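Local atomic coordinates of putative membrane protein mmpL11 (Mycobacterium tuberculosis, PDB entry 4Y0L), a protein that belongs to the RND family of mycobacterial membrane proteins and probably takes part in exporting lipids to the cell envelope, here represented by a periplasmic domain. Residues H27-A32 and V36-P41. Numbering follows the deposited sequence.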
ATOM      1  N   HIS A  27       1.235  -4.748  -5.928  1.00 30.26           N
ATOM      2  CA  HIS A  27       0.752  -5.722  -6.903  1.00 25.88           C
ATOM      3  C   HIS A  27      -0.682  -6.167  -6.618  1.00 29.78           C
ATOM      4  O   HIS A  27      -1.455  -6.420  -7.544  1.00 34.53           O
ATOM      5  CB  HIS A  27       1.685  -6.936  -6.923  1.00 34.46           C
ATOM      6  CG  HIS A  27       1.193  -8.069  -7.767  1.00 43.27           C
ATOM      7  ND1 HIS A  27       0.495  -9.137  -7.243  1.00 51.28           N
ATOM      8  CD2 HIS A  27       1.308  -8.309  -9.093  1.00 38.75           C
ATOM      9  CE1 HIS A  27       0.196  -9.982  -8.213  1.00 46.01           C
ATOM     10  NE2 HIS A  27       0.677  -9.503  -9.346  1.00 40.98           N
ATOM     11  N   ARG A  28      -1.037  -6.267  -5.340  1.00 23.23           N
ATOM     12  CA  ARG A  28      -2.383  -6.684  -4.962  1.00 25.16           C
ATOM     13  C   ARG A  28      -3.388  -5.559  -5.199  1.00 26.30           C
ATOM     14  O   ARG A  28      -4.544  -5.808  -5.543  1.00 28.59           O
ATOM     15  CB  ARG A  28      -2.420  -7.120  -3.495  1.00 24.51           C
ATOM     16  CG  ARG A  28      -3.685  -7.876  -3.101  1.00 26.85           C
ATOM     17  CD  ARG A  28      -3.691  -9.286  -3.671  1.00 37.89           C
ATOM     18  NE  ARG A  28      -4.905 -10.026  -3.321  1.00 40.13           N
ATOM     19  CZ  ARG A  28      -5.860 -10.391  -4.178  1.00 44.55           C
ATOM     20  NH1 ARG A  28      -5.771 -10.104  -5.472  1.00 46.70           N
ATOM     21  NH2 ARG A  28      -6.915 -11.059  -3.735  1.00 35.97           N
ATOM     22  N   ILE A  29      -2.944  -4.320  -5.010  1.00 25.05           N
ATOM     23  CA  ILE A  29      -3.783  -3.155  -5.272  1.00 26.39           C
ATOM     24  C   ILE A  29      -4.170  -3.106  -6.747  1.00 29.70           C
ATOM     25  O   ILE A  29      -5.315  -2.811  -7.086  1.00 39.79           O
ATOM     26  CB  ILE A  29      -3.064  -1.842  -4.877  1.00 30.49           C
ATOM     27  CG1 ILE A  29      -2.947  -1.744  -3.357  1.00 23.97           C
ATOM     28  CG2 ILE A  29      -3.817  -0.616  -5.407  1.00 26.74           C
ATOM     29  CD1 ILE A  29      -1.979  -0.680  -2.878  1.00 22.47           C
ATOM     30  N   ALA A  30      -3.211  -3.401  -7.618  1.00 27.55           N
ATOM     31  CA  ALA A  30      -3.438  -3.353  -9.058  1.00 29.55           C
ATOM     32  C   ALA A  30      -4.463  -4.393  -9.500  1.00 31.99           C
ATOM     33  O   ALA A  30      -5.030  -4.290 -10.588  1.00 34.40           O
ATOM     34  CB  ALA A  30      -2.131  -3.557  -9.801  1.00 28.62           C
ATOM     35  N   GLN A  31      -4.693  -5.395  -8.656  1.00 33.65           N
ATOM     36  CA  GLN A  31      -5.666  -6.444  -8.947  1.00 34.25           C
ATOM     37  C   GLN A  31      -7.067  -6.073  -8.469  1.00 36.08           C
ATOM     38  O   GLN A  31      -8.040  -6.753  -8.797  1.00 40.70           O
ATOM     39  CB  GLN A  31      -5.230  -7.759  -8.302  1.00 33.57           C
ATOM     40  CG  GLN A  31      -4.224  -8.546  -9.125  1.00 41.20           C
ATOM     41  CD  GLN A  31      -3.606  -9.696  -8.353  1.00 45.96           C
ATOM     42  OE1 GLN A  31      -3.767  -9.802  -7.136  1.00 36.51           O
ATOM     43  NE2 GLN A  31      -2.897 -10.569  -9.059  1.00 43.79           N
ATOM     44  N   ALA A  32      -7.168  -4.999  -7.692  1.00 34.98           N
ATOM     45  CA  ALA A  32      -8.451  -4.563  -7.153  1.00 36.91           C
ATOM     46  C   ALA A  32      -9.416  -4.175  -8.275  1.00 46.88           C
ATOM     47  O   ALA A  32      -8.983  -3.823  -9.374  1.00 40.19           O
ATOM     48  CB  ALA A  32      -8.250  -3.396  -6.198  1.00 38.00           C
ATOM     49  N   VAL A  36      -6.669   0.628 -12.345  1.00 40.08           N
ATOM     50  CA  VAL A  36      -5.973   0.529 -13.624  1.00 41.00           C
ATOM     51  C   VAL A  36      -4.514   0.981 -13.523  1.00 51.35           C
ATOM     52  O   VAL A  36      -3.647   0.453 -14.225  1.00 54.44           O
ATOM     53  CB  VAL A  36      -6.719   1.345 -14.709  1.00 61.65           C
ATOM     54  CG1 VAL A  36      -6.870   2.804 -14.308  1.00 56.97           C
ATOM     55  CG2 VAL A  36      -6.025   1.229 -16.052  1.00 56.44           C
ATOM     56  N   SER A  37      -4.243   1.939 -12.642  1.00 61.89           N
ATOM     57  CA  SER A  37      -2.883   2.406 -12.408  1.00 55.67           C
ATOM     58  C   SER A  37      -2.576   2.464 -10.921  1.00 54.38           C
ATOM     59  O   SER A  37      -3.387   2.941 -10.126  1.00 48.57           O
ATOM     60  CB  SER A  37      -2.676   3.784 -13.035  1.00 45.37           C
ATOM     61  OG  SER A  37      -3.783   4.622 -12.761  1.00 62.75           O
ATOM     62  N   VAL A  38      -1.404   1.954 -10.556  1.00 39.04           N
ATOM     63  CA  VAL A  38      -0.885   2.095  -9.203  1.00 38.59           C
ATOM     64  C   VAL A  38       0.447   2.831  -9.251  1.00 35.63           C
ATOM     65  O   VAL A  38       1.382   2.394  -9.920  1.00 31.34           O
ATOM     66  CB  VAL A  38      -0.679   0.742  -8.513  1.00 43.78           C
ATOM     67  CG1 VAL A  38      -0.387   0.953  -7.039  1.00 52.86           C
ATOM     68  CG2 VAL A  38      -1.902  -0.145  -8.679  1.00 45.80           C
ATOM     69  N   ALA A  39       0.519   3.951  -8.543  1.00 30.60           N
ATOM     70  CA  ALA A  39       1.742   4.737  -8.467  1.00 31.65           C
ATOM     71  C   ALA A  39       2.829   3.963  -7.729  1.00 30.21           C
ATOM     72  O   ALA A  39       2.524   3.121  -6.885  1.00 24.84           O
ATOM     73  CB  ALA A  39       1.473   6.058  -7.768  1.00 31.04           C
ATOM     74  N   PRO A  40       4.105   4.243  -8.044  1.00 26.16           N
ATOM     75  CA  PRO A  40       5.177   3.716  -7.192  1.00 28.79           C
ATOM     76  C   PRO A  40       5.064   4.310  -5.796  1.00 29.42           C
ATOM     77  O   PRO A  40       4.399   5.334  -5.634  1.00 23.09           O
ATOM     78  CB  PRO A  40       6.460   4.175  -7.894  1.00 19.68           C
ATOM     79  CG  PRO A  40       6.047   4.533  -9.283  1.00 21.78           C
ATOM     80  CD  PRO A  40       4.634   5.001  -9.190  1.00 25.10           C
ATOM     81  N   PRO A  41       5.700   3.680  -4.797  1.00 21.25           N
ATOM     82  CA  PRO A  41       5.556   4.170  -3.424  1.00 24.66           C
ATOM     83  C   PRO A  41       6.131   5.566  -3.237  1.00 20.69           C
ATOM     84  O   PRO A  41       7.231   5.855  -3.705  1.00 23.34           O
ATOM     85  CB  PRO A  41       6.336   3.139  -2.601  1.00 27.62           C
ATOM     86  CG  PRO A  41       7.309   2.547  -3.559  1.00 16.77           C
ATOM     87  CD  PRO A  41       6.602   2.522  -4.879  1.00 17.77           C
TER
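Val38 meets Ile29 and Ala30 where helix 19-29 packs against an edge strand. The contact is small and wholly apolar across the two segments. Its tight part is centred on one methyl, Val38 CG2. This methyl lies 3.6 Å from both Ala30 CA and Ala30 CB, so it rests against the backbone as well as the side chain. On the buried side, Ile29 CG2 approaches Val38 CG2 to 3.8 Å. The other valine methyl is looser, with Val38 CG1 at 4.1 Å from Ile29 CG2. The two branched side chains cross at about a right angle. Val38 CG1 is anti to the backbone N (chi1 -170°). CG2 is then anti to the carbonyl carbon and turned to Ala30, with CG1 beside Ile29 CG2.

The tightest touch, on Ala30, thus lies at the solvent rim. Ile29 to Ala32 form a type I turn, with Ala32 N bonded to Ile29 O at 2.9 Å. On its far side, Arg28 NH1 donates to Gln31 OE1 in a short but bent bond (2.6 Å, 137°), from above the amide carbonyl plane. Arg28 NH2 also bonds to Gln75 OE1.

Arg26 adds a polar tie to the carbonyls of Val38 and Ala39. Ile29 also reaches Ala54 of strand 49-55 and Leu76 of helix 66-80. Helix 19-29 is the crossover of a split beta-alpha-beta unit: strands 2-7 and 37-43 flank 49-55 in a ferredoxin-like fold, as in periplasmic subdomains of RND proteins.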